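Local coordinates for protein beta-L-arabinobiosidase (Bacteroides thetaiotaomicron, PDB 5MQR) that is a glycoside hydrolase associated with the breakdown of plant pectin by a gut bacterium, named for releasing beta-L-arabinobiose, and may have a sialidase-like activity, as its family suggests, at residues Asp130-Glu135 with Tyr169-Asp174; Pro124-Pro129 with Lys213-Pro218; Asp703-Ile708 with Gly742-Met747. All blocks are in the same frame, centred on the assembly; numbering follows the deposited sequence.

How the contacts relate
Contacts 1 and 2 share the N-terminal beta-propeller, their centres about 13 Å apart, whereas contact 3 lies in the MGH1-like glycosidase domain, its centre about 101 Å from either. Along the chain contact 1 is nested within the loop closed by contact 2, and contact 3 opens long after both have closed. The crossover between strands 120-123 and 148-157 supplies one segment to each propeller contact, and its partners lead out of strands 163-170 and 202-206 of the following four-stranded sheet. The two contacts touch through Tyr169, whose OH probably donates to Pro124 O. The arrangement illustrates local loop packing within separate modules of one long chain.

Contact 1 of 3, residues Asp130-Glu135 with Tyr169-Asp174; sequences DGYTKE and YGVALD
Tyr132 and Val171 meet head-on where a connection between two propeller blades folds back over a loop of the second one. In a beta-propeller each four-stranded antiparallel sheet is joined to the next by a crossover. Here residues 130-135 belong to the crossover from strand 120-123 to strand 148-157, while residues 169-174 run off the end of strand 163-170 into the loop ahead of strand 186-192.

The apolar part of the contact centres on the Tyr132 ring. With CG anti to the backbone N (chi1 173°), the ring projects toward the second segment and lays one face against the branched end of Val171. Val171 CG2 makes a CH-pi contact over that face, 4.0 Å from the centroid and 20° off the ring normal. The other methyl, Val171 CG1, presses closer to the rim, 3.4 Å from Tyr132 CE1. Leu173 adds a second patch: its CD2 sits near the plane of the ring at the edge, and its CD1 lies 3.8 Å from Lys134 CG as the two side chains slide past one another in opposite directions.

The polar part belongs mainly to Lys134. Its chain stays extended beyond CG, which carries the ammonium along the edge of the tyrosine, CE lying in the ring plane, to the Val171 carbonyl. Salt bridges to Asp177 and Asp181 also hold this amine, so two carboxylates probably offset its buried positive charge while it grips the main chain. The tyrosine hydroxyl bonds to Asn183 O, tying the ring's far end to the same loop. A water accepts from Val171 N at 2.9 Å and more weakly from Lys134 NZ. The direct bond from Lys134 NZ to Val171 O is 2.8 Å long, with the donor tilted 21° from the carbonyl plane.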
loop_
_atom_site.group_PDB
_atom_site.type_symbol
_atom_site.label_atom_id
_atom_site.label_comp_id
_atom_site.label_asym_id
_atom_site.label_seq_id
_atom_site.Cartn_x
_atom_site.Cartn_y
_atom_site.Cartn_z
ATOM N N ASP A 130 17.140 21.406 -54.375
ATOM C CA ASP A 130 18.361 21.220 -55.159
ATOM C C ASP A 130 19.239 22.473 -55.019
ATOM O O ASP A 130 18.753 23.584 -55.247
ATOM C CB ASP A 130 18.017 20.989 -56.647
ATOM C CG ASP A 130 17.509 19.561 -56.955
ATOM O OD1 ASP A 130 17.402 18.696 -56.062
ATOM O OD2 ASP A 130 17.207 19.296 -58.136
ATOM N N GLY A 131 20.497 22.297 -54.617
ATOM C CA GLY A 131 21.437 23.405 -54.449
ATOM C C GLY A 131 21.689 23.825 -53.015
ATOM O O GLY A 131 22.493 24.724 -52.764
ATOM N N TYR A 132 21.005 23.182 -52.068
ATOM C CA TYR A 132 21.234 23.406 -50.637
ATOM C C TYR A 132 22.657 23.002 -50.251
ATOM O O TYR A 132 23.156 21.973 -50.734
ATOM C CB TYR A 132 20.230 22.583 -49.811
ATOM C CG TYR A 132 20.472 22.589 -48.317
ATOM C CD1 TYR A 132 21.320 21.659 -47.727
ATOM C CD2 TYR A 132 19.851 23.533 -47.491
ATOM C CE1 TYR A 132 21.558 21.667 -46.356
ATOM C CE2 TYR A 132 20.078 23.549 -46.118
ATOM C CZ TYR A 132 20.924 22.606 -45.552
ATOM O OH TYR A 132 21.128 22.584 -44.186
ATOM N N THR A 133 23.278 23.792 -49.368
ATOM C CA THR A 133 24.637 23.545 -48.888
ATOM C C THR A 133 24.684 23.793 -47.397
ATOM O O THR A 133 23.777 24.402 -46.837
ATOM C CB THR A 133 25.710 24.434 -49.608
ATOM O OG1 THR A 133 25.462 25.814 -49.343
ATOM C CG2 THR A 133 25.693 24.229 -51.115
ATOM N N LYS A 134 25.715 23.241 -46.763
ATOM C CA LYS A 134 26.114 23.567 -45.410
ATOM C C LYS A 134 27.592 23.950 -45.429
ATOM O O LYS A 134 28.372 23.423 -46.243
ATOM C CB LYS A 134 25.980 22.361 -44.497
ATOM C CG LYS A 134 24.616 21.722 -44.465
ATOM C CD LYS A 134 24.568 20.761 -43.297
ATOM C CE LYS A 134 23.221 20.094 -43.195
ATOM N NZ LYS A 134 23.069 19.366 -41.922
ATOM N N GLU A 135 27.968 24.831 -44.498
ATOM C CA GLU A 135 29.376 25.205 -44.257
ATOM C C GLU A 135 30.269 24.014 -43.859
ATOM O O GLU A 135 31.459 23.979 -44.215
ATOM C CB GLU A 135 29.468 26.283 -43.168
ATOM C CG GLU A 135 28.917 27.635 -43.594
ATOM C CD GLU A 135 29.375 28.756 -42.677
ATOM O OE1 GLU A 135 29.059 28.709 -41.467
ATOM O OE2 GLU A 135 30.063 29.678 -43.169
ATOM N N TYR A 169 11.487 19.298 -40.331
ATOM C CA TYR A 169 12.364 18.787 -41.388
ATOM C C TYR A 169 13.773 19.388 -41.302
ATOM O O TYR A 169 13.929 20.602 -41.364
ATOM C CB TYR A 169 11.773 19.134 -42.734
ATOM C CG TYR A 169 10.448 18.478 -43.042
ATOM C CD1 TYR A 169 10.392 17.145 -43.414
ATOM C CD2 TYR A 169 9.255 19.204 -43.016
ATOM C CE1 TYR A 169 9.189 16.535 -43.733
ATOM C CE2 TYR A 169 8.044 18.601 -43.321
ATOM C CZ TYR A 169 8.021 17.262 -43.685
ATOM O OH TYR A 169 6.849 16.653 -44.014
ATOM N N GLY A 170 14.779 18.519 -41.143
ATOM C CA GLY A 170 16.207 18.870 -41.204
ATOM C C GLY A 170 16.862 18.271 -42.445
ATOM O O GLY A 170 16.199 17.606 -43.228
ATOM N N VAL A 171 18.163 18.513 -42.628
ATOM C CA VAL A 171 18.889 18.032 -43.810
ATOM C C VAL A 171 20.110 17.219 -43.414
ATOM O O VAL A 171 20.958 17.707 -42.679
ATOM C CB VAL A 171 19.360 19.183 -44.726
ATOM C CG1 VAL A 171 20.060 18.639 -45.979
ATOM C CG2 VAL A 171 18.183 20.076 -45.124
ATOM N N ALA A 172 20.179 15.978 -43.896
ATOM C CA ALA A 172 21.389 15.160 -43.816
ATOM C C ALA A 172 21.911 14.974 -45.228
ATOM O O ALA A 172 21.233 14.387 -46.081
ATOM C CB ALA A 172 21.085 13.815 -43.189
ATOM N N LEU A 173 23.095 15.517 -45.481
ATOM C CA LEU A 173 23.751 15.409 -46.785
ATOM C C LEU A 173 24.445 14.060 -46.945
ATOM O O LEU A 173 24.652 13.608 -48.064
ATOM C CB LEU A 173 24.746 16.565 -46.994
ATOM C CG LEU A 173 24.113 17.938 -47.247
ATOM C CD1 LEU A 173 25.147 19.048 -47.132
ATOM C CD2 LEU A 173 23.462 17.991 -48.615
ATOM N N ASP A 174 24.809 13.439 -45.829
ATOM C CA ASP A 174 25.319 12.074 -45.830
ATOM C C ASP A 174 24.985 11.392 -44.504
ATOM O O ASP A 174 24.352 12.017 -43.658
ATOM C CB ASP A 174 26.828 12.061 -46.153
ATOM C CG ASP A 174 27.636 12.967 -45.250
ATOM O OD1 ASP A 174 27.591 12.788 -44.006
ATOM O OD2 ASP A 174 28.337 13.861 -45.807
HETATM O O HOH W 1 19.948 20.525 -41.484
#

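Contact 2 of 3, residues Pro124-Pro129 with Lys213-Pro218; sequences PPYKVP and KNTDYP
Tyr126 reaches across to Thr215, Asp216 and Tyr217, and following it from base to tip describes most of this contact, in which two irregular segments run nearly antiparallel. At the base, CB packs on the ring of Tyr169, outside the pair. From there chi1 of -173° places CG beside the carbonyl carbon and turns the ring lengthwise toward residues 213-218. One flank of the ring meets a second aromatic side chain: CD2 lies 3.8 Å from Tyr217 CE2, the two tyrosines slide past each other in opposite directions, and Tyr217 meets the edge of the Tyr126 ring. Farther out, CE2 comes 3.9 Å from Asp216 CB. OD2 of Asp216 stands over one face, near its rim, 3.8 Å from Tyr126 CZ, with the carboxylate plane tilted 30° from the ring.

The tip is held by polar contacts. Tyr126 OH accepts the N-H of Asp216 at 3.0 Å with an angle of 151°, and it rests against Thr215 CA. A water lying in the ring plane bonds to Tyr126 OH at 2.6 Å and donates to Asn214 O, so Asp216 N holds the hydroxyl directly and Asn214 O through a water.

Other waters stitch the edges. Asp216 OD2 receives one water that also donates to Lys127 O and another that accepts from Lys127 N. A further water bridges Tyr217 OH and Pro125 O, at 2.7 Å from Tyr217 OH, and that hydroxyl also touches Pro124 CG at 3.3 Å. The whole is a partly hydrated seam of the beta-propeller, in which the crossover leaving strand 120-123 of one blade is fastened to the loop that follows strand 202-206, an outermost strand of the next.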
loop_
_atom_site.group_PDB
_atom_site.type_symbol
_atom_site.label_atom_id
_atom_site.label_comp_id
_atom_site.label_asym_id
_atom_site.label_seq_id
_atom_site.Cartn_x
_atom_site.Cartn_y
_atom_site.Cartn_z
ATOM N N PRO A 124 4.646 13.742 -44.635
ATOM C CA PRO A 124 5.299 12.888 -45.608
ATOM C C PRO A 124 6.734 13.338 -45.937
ATOM O O PRO A 124 7.150 14.420 -45.507
ATOM C CB PRO A 124 4.395 13.050 -46.851
ATOM C CG PRO A 124 3.912 14.441 -46.782
ATOM C CD PRO A 124 3.859 14.803 -45.312
ATOM N N PRO A 125 7.477 12.520 -46.715
ATOM C CA PRO A 125 8.804 12.912 -47.218
ATOM C C PRO A 125 8.784 14.287 -47.891
ATOM O O PRO A 125 7.833 14.602 -48.624
ATOM C CB PRO A 125 9.119 11.826 -48.248
ATOM C CG PRO A 125 8.348 10.634 -47.786
ATOM C CD PRO A 125 7.086 11.181 -47.193
ATOM N N TYR A 126 9.820 15.077 -47.629
ATOM C CA TYR A 126 9.911 16.461 -48.095
ATOM C C TYR A 126 11.193 16.648 -48.886
ATOM O O TYR A 126 12.243 16.186 -48.478
ATOM C CB TYR A 126 9.892 17.397 -46.889
ATOM C CG TYR A 126 9.814 18.877 -47.205
ATOM C CD1 TYR A 126 10.961 19.597 -47.598
ATOM C CD2 TYR A 126 8.597 19.579 -47.088
ATOM C CE1 TYR A 126 10.891 20.956 -47.898
ATOM C CE2 TYR A 126 8.523 20.943 -47.373
ATOM C CZ TYR A 126 9.670 21.626 -47.786
ATOM O OH TYR A 126 9.620 22.962 -48.056
ATOM N N LYS A 127 11.102 17.347 -50.009
ATOM C CA LYS A 127 12.264 17.618 -50.860
ATOM C C LYS A 127 13.129 18.727 -50.326
ATOM O O LYS A 127 12.676 19.847 -50.209
ATOM C CB LYS A 127 11.823 17.997 -52.275
ATOM C CG LYS A 127 11.529 16.776 -53.120
ATOM C CD LYS A 127 10.557 17.015 -54.291
ATOM C CE LYS A 127 9.524 15.868 -54.353
ATOM N NZ LYS A 127 9.062 15.581 -55.743
ATOM N N VAL A 128 14.381 18.408 -50.022
ATOM C CA VAL A 128 15.395 19.429 -49.758
ATOM C C VAL A 128 15.616 20.133 -51.098
ATOM O O VAL A 128 15.760 19.441 -52.113
ATOM C CB VAL A 128 16.728 18.818 -49.284
ATOM C CG1 VAL A 128 17.765 19.909 -49.037
ATOM C CG2 VAL A 128 16.518 17.977 -48.036
ATOM N N PRO A 129 15.601 21.487 -51.138
ATOM C CA PRO A 129 15.771 22.093 -52.467
ATOM C C PRO A 129 17.148 21.768 -53.090
ATOM O O PRO A 129 18.170 21.799 -52.389
ATOM C CB PRO A 129 15.600 23.609 -52.223
ATOM C CG PRO A 129 15.202 23.783 -50.816
ATOM C CD PRO A 129 15.448 22.500 -50.079
ATOM N N LYS A 213 8.486 31.733 -50.079
ATOM C CA LYS A 213 8.812 31.648 -51.502
ATOM C C LYS A 213 9.651 30.447 -51.933
ATOM O O LYS A 213 9.689 30.171 -53.123
ATOM C CB LYS A 213 9.451 32.955 -51.972
ATOM C CG LYS A 213 8.479 34.125 -51.837
ATOM C CD LYS A 213 8.970 35.383 -52.538
ATOM C CE LYS A 213 7.817 36.288 -52.968
ATOM N NZ LYS A 213 8.263 37.173 -54.084
ATOM N N ASN A 214 10.295 29.740 -50.991
ATOM C CA ASN A 214 11.100 28.540 -51.316
ATOM C C ASN A 214 10.753 27.256 -50.499
ATOM O O ASN A 214 11.572 26.341 -50.385
ATOM C CB ASN A 214 12.602 28.868 -51.206
ATOM C CG ASN A 214 13.050 29.157 -49.778
ATOM O OD1 ASN A 214 12.329 28.939 -48.806
ATOM N ND2 ASN A 214 14.255 29.651 -49.651
ATOM N N THR A 215 9.555 27.210 -49.930
ATOM C CA THR A 215 9.052 26.033 -49.236
ATOM C C THR A 215 7.758 25.544 -49.887
ATOM O O THR A 215 7.084 26.291 -50.603
ATOM C CB THR A 215 8.821 26.315 -47.745
ATOM O OG1 THR A 215 8.045 27.508 -47.583
ATOM C CG2 THR A 215 10.146 26.479 -47.026
ATOM N N ASP A 216 7.425 24.281 -49.620
ATOM C CA ASP A 216 6.396 23.547 -50.365
ATOM C C ASP A 216 5.056 23.397 -49.648
ATOM O O ASP A 216 4.190 22.680 -50.122
ATOM C CB ASP A 216 6.943 22.165 -50.737
ATOM C CG ASP A 216 8.170 22.242 -51.631
ATOM O OD1 ASP A 216 8.240 23.162 -52.466
ATOM O OD2 ASP A 216 9.062 21.379 -51.512
ATOM N N TYR A 217 4.893 24.052 -48.502
ATOM C CA TYR A 217 3.598 24.161 -47.835
ATOM C C TYR A 217 3.434 25.616 -47.409
ATOM O O TYR A 217 4.414 26.267 -47.096
ATOM C CB TYR A 217 3.528 23.268 -46.592
ATOM C CG TYR A 217 3.633 21.790 -46.869
ATOM C CD1 TYR A 217 2.691 21.135 -47.674
ATOM C CD2 TYR A 217 4.672 21.039 -46.333
ATOM C CE1 TYR A 217 2.800 19.765 -47.942
ATOM C CE2 TYR A 217 4.783 19.675 -46.575
ATOM C CZ TYR A 217 3.854 19.032 -47.381
ATOM O OH TYR A 217 3.983 17.666 -47.610
ATOM N N PRO A 218 2.195 26.132 -47.390
ATOM C CA PRO A 218 2.072 27.545 -47.014
ATOM C C PRO A 218 2.313 27.817 -45.535
ATOM O O PRO A 218 2.315 26.904 -44.693
ATOM C CB PRO A 218 0.645 27.927 -47.453
ATOM C CG PRO A 218 -0.089 26.634 -47.630
ATOM C CD PRO A 218 0.927 25.560 -47.889
HETATM O O HOH W 2 6.519 17.070 -48.156
HETATM O O HOH W 3 11.763 23.724 -49.410
HETATM O O HOH W 4 11.655 21.784 -51.415
HETATM O O HOH W 5 8.539 18.765 -50.621
#

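Contact 3 of 3, residues Asp703-Ile708 with Gly742-Met747; sequences DKYNLI and GPMKKM
Asp703 meets the loop of Met744 to Lys746, and its two carboxylate oxygens divide the polar work. OD2 accepts the N-H of Lys746 at 2.7 Å, nearly along its own C-O axis and with an angle of 161°. OD1 turns its anti lone pair to the N-H of Lys704 at 2.8 Å. A water also donates to Asp703 OD1, at 2.7 Å, and accepts from Lys745 N. The carboxylate is thus gripped from both segments, which fixes its rotation beside the start of the 3-10 segment that begins at Lys745.

Van der Waals contacts surround this core. The extended Lys746 chain crosses the aspartate, its CB 3.2 Å from Asp703 OD2, and carries its amine on to Ser702 O. Met744, a selenomethionine, bends at chi2 (-62°) so that its methyl packs against two side chains: CE lies 3.9 Å from both Tyr705 CE2 and Leu707 CD1, and the Met744 side chain crosses both at about a right angle. Its SE touches Lys704 CE at 4.0 Å, while Lys704 CB covers the centre of one Tyr705 face.

Within this six-hairpin glycosidase domain, the contact joins the loop ahead of helix 712-719 to the loop between helices 726-737 and 754-765, and Leu707 and Met744 both pack on Trp735 of helix 726-737.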
loop_
_atom_site.group_PDB
_atom_site.type_symbol
_atom_site.label_atom_id
_atom_site.label_comp_id
_atom_site.label_asym_id
_atom_site.label_seq_id
_atom_site.Cartn_x
_atom_site.Cartn_y
_atom_site.Cartn_z
ATOM N N ASP A 703 -5.865 -17.006 44.253
ATOM C CA ASP A 703 -6.550 -18.291 44.184
ATOM C C ASP A 703 -5.515 -19.314 43.702
ATOM O O ASP A 703 -4.308 -19.025 43.709
ATOM C CB ASP A 703 -7.755 -18.189 43.226
ATOM C CG ASP A 703 -8.895 -19.109 43.603
ATOM O OD1 ASP A 703 -8.640 -20.293 43.946
ATOM O OD2 ASP A 703 -10.053 -18.639 43.540
ATOM N N LYS A 704 -5.970 -20.494 43.273
ATOM C CA LYS A 704 -5.082 -21.518 42.696
ATOM C C LYS A 704 -4.289 -20.920 41.528
ATOM O O LYS A 704 -4.755 -19.979 40.853
ATOM C CB LYS A 704 -5.885 -22.737 42.217
ATOM C CG LYS A 704 -6.722 -23.457 43.294
ATOM C CD LYS A 704 -7.130 -24.886 42.894
ATOM C CE LYS A 704 -8.251 -24.905 41.858
ATOM N NZ LYS A 704 -8.197 -26.042 40.861
ATOM N N TYR A 705 -3.077 -21.434 41.330
ATOM C CA TYR A 705 -2.203 -21.016 40.228
ATOM C C TYR A 705 -1.877 -19.504 40.213
ATOM O O TYR A 705 -1.657 -18.909 39.156
ATOM C CB TYR A 705 -2.802 -21.480 38.890
ATOM C CG TYR A 705 -3.503 -22.802 39.015
ATOM C CD1 TYR A 705 -2.858 -23.900 39.610
ATOM C CD2 TYR A 705 -4.833 -22.961 38.605
ATOM C CE1 TYR A 705 -3.512 -25.118 39.786
ATOM C CE2 TYR A 705 -5.487 -24.185 38.755
ATOM C CZ TYR A 705 -4.832 -25.257 39.348
ATOM O OH TYR A 705 -5.481 -26.448 39.510
ATOM N N ASN A 706 -1.828 -18.899 41.397
ATOM C CA ASN A 706 -1.562 -17.472 41.567
ATOM C C ASN A 706 -2.581 -16.514 40.865
ATOM O O ASN A 706 -2.274 -15.360 40.560
ATOM C CB ASN A 706 -0.106 -17.166 41.161
ATOM C CG ASN A 706 0.422 -15.908 41.786
ATOM O OD1 ASN A 706 0.148 -15.613 42.956
ATOM N ND2 ASN A 706 1.185 -15.138 41.007
ATOM N N LEU A 707 -3.804 -16.989 40.664
ATOM C CA LEU A 707 -4.812 -16.204 39.964
ATOM C C LEU A 707 -5.463 -15.172 40.878
ATOM O O LEU A 707 -5.851 -15.479 41.999
ATOM C CB LEU A 707 -5.866 -17.121 39.360
ATOM C CG LEU A 707 -5.361 -18.076 38.276
ATOM C CD1 LEU A 707 -6.458 -19.065 37.894
ATOM C CD2 LEU A 707 -4.877 -17.307 37.054
ATOM N N ILE A 708 -5.551 -13.946 40.381
ATOM C CA ILE A 708 -6.212 -12.849 41.056
ATOM C C ILE A 708 -7.285 -12.268 40.106
ATOM O O ILE A 708 -6.996 -11.943 38.957
ATOM C CB ILE A 708 -5.176 -11.783 41.429
ATOM C CG1 ILE A 708 -4.185 -12.345 42.448
ATOM C CG2 ILE A 708 -5.853 -10.524 41.957
ATOM C CD1 ILE A 708 -2.932 -11.522 42.629
ATOM N N GLY A 742 -16.110 -26.103 38.470
ATOM C CA GLY A 742 -16.842 -24.881 38.789
ATOM C C GLY A 742 -15.946 -23.640 38.897
ATOM O O GLY A 742 -14.728 -23.697 38.660
ATOM N N PRO A 743 -16.553 -22.492 39.226
ATOM C CA PRO A 743 -15.788 -21.257 39.265
ATOM C C PRO A 743 -14.761 -21.177 40.414
ATOM O O PRO A 743 -14.991 -21.718 41.498
ATOM C CB PRO A 743 -16.877 -20.193 39.417
ATOM C CG PRO A 743 -18.011 -20.902 40.078
ATOM C CD PRO A 743 -17.989 -22.258 39.447
HETATM N N MSE A 744 -13.644 -20.492 40.154
HETATM C CA MSE A 744 -12.651 -20.176 41.182
HETATM C C MSE A 744 -13.350 -19.496 42.353
HETATM O O MSE A 744 -14.179 -18.605 42.176
HETATM C CB MSE A 744 -11.516 -19.288 40.646
HETATM C CG MSE A 744 -10.551 -19.930 39.634
HETATM SE SE MSE A 744 -9.570 -21.467 40.403
HETATM C CE MSE A 744 -8.774 -22.139 38.742
ATOM N N LYS A 745 -13.028 -19.943 43.556
ATOM C CA LYS A 745 -13.632 -19.440 44.779
ATOM C C LYS A 745 -13.426 -17.926 44.962
ATOM O O LYS A 745 -14.350 -17.223 45.357
ATOM C CB LYS A 745 -13.008 -20.218 45.944
ATOM C CG LYS A 745 -13.546 -19.968 47.339
ATOM C CD LYS A 745 -13.142 -21.097 48.331
ATOM C CE LYS A 745 -11.684 -21.628 48.211
ATOM N NZ LYS A 745 -11.508 -22.839 47.320
ATOM N N LYS A 746 -12.232 -17.426 44.627
ATOM C CA LYS A 746 -11.874 -16.023 44.900
ATOM C C LYS A 746 -12.302 -15.022 43.838
ATOM O O LYS A 746 -11.936 -13.857 43.911
ATOM C CB LYS A 746 -10.388 -15.898 45.231
ATOM C CG LYS A 746 -10.068 -16.687 46.488
ATOM C CD LYS A 746 -8.626 -16.542 46.914
ATOM C CE LYS A 746 -8.383 -17.368 48.167
ATOM N NZ LYS A 746 -7.008 -17.130 48.679
HETATM N N MSE A 747 -13.141 -15.441 42.902
HETATM C CA MSE A 747 -13.926 -14.482 42.103
HETATM C C MSE A 747 -14.814 -13.623 42.992
HETATM O O MSE A 747 -15.119 -12.478 42.645
HETATM C CB MSE A 747 -14.771 -15.199 41.043
HETATM C CG MSE A 747 -13.861 -15.797 39.981
HETATM SE SE MSE A 747 -14.820 -16.456 38.402
HETATM C CE MSE A 747 -15.032 -14.647 37.667
HETATM O O HOH W 6 -10.778 -21.903 43.803
#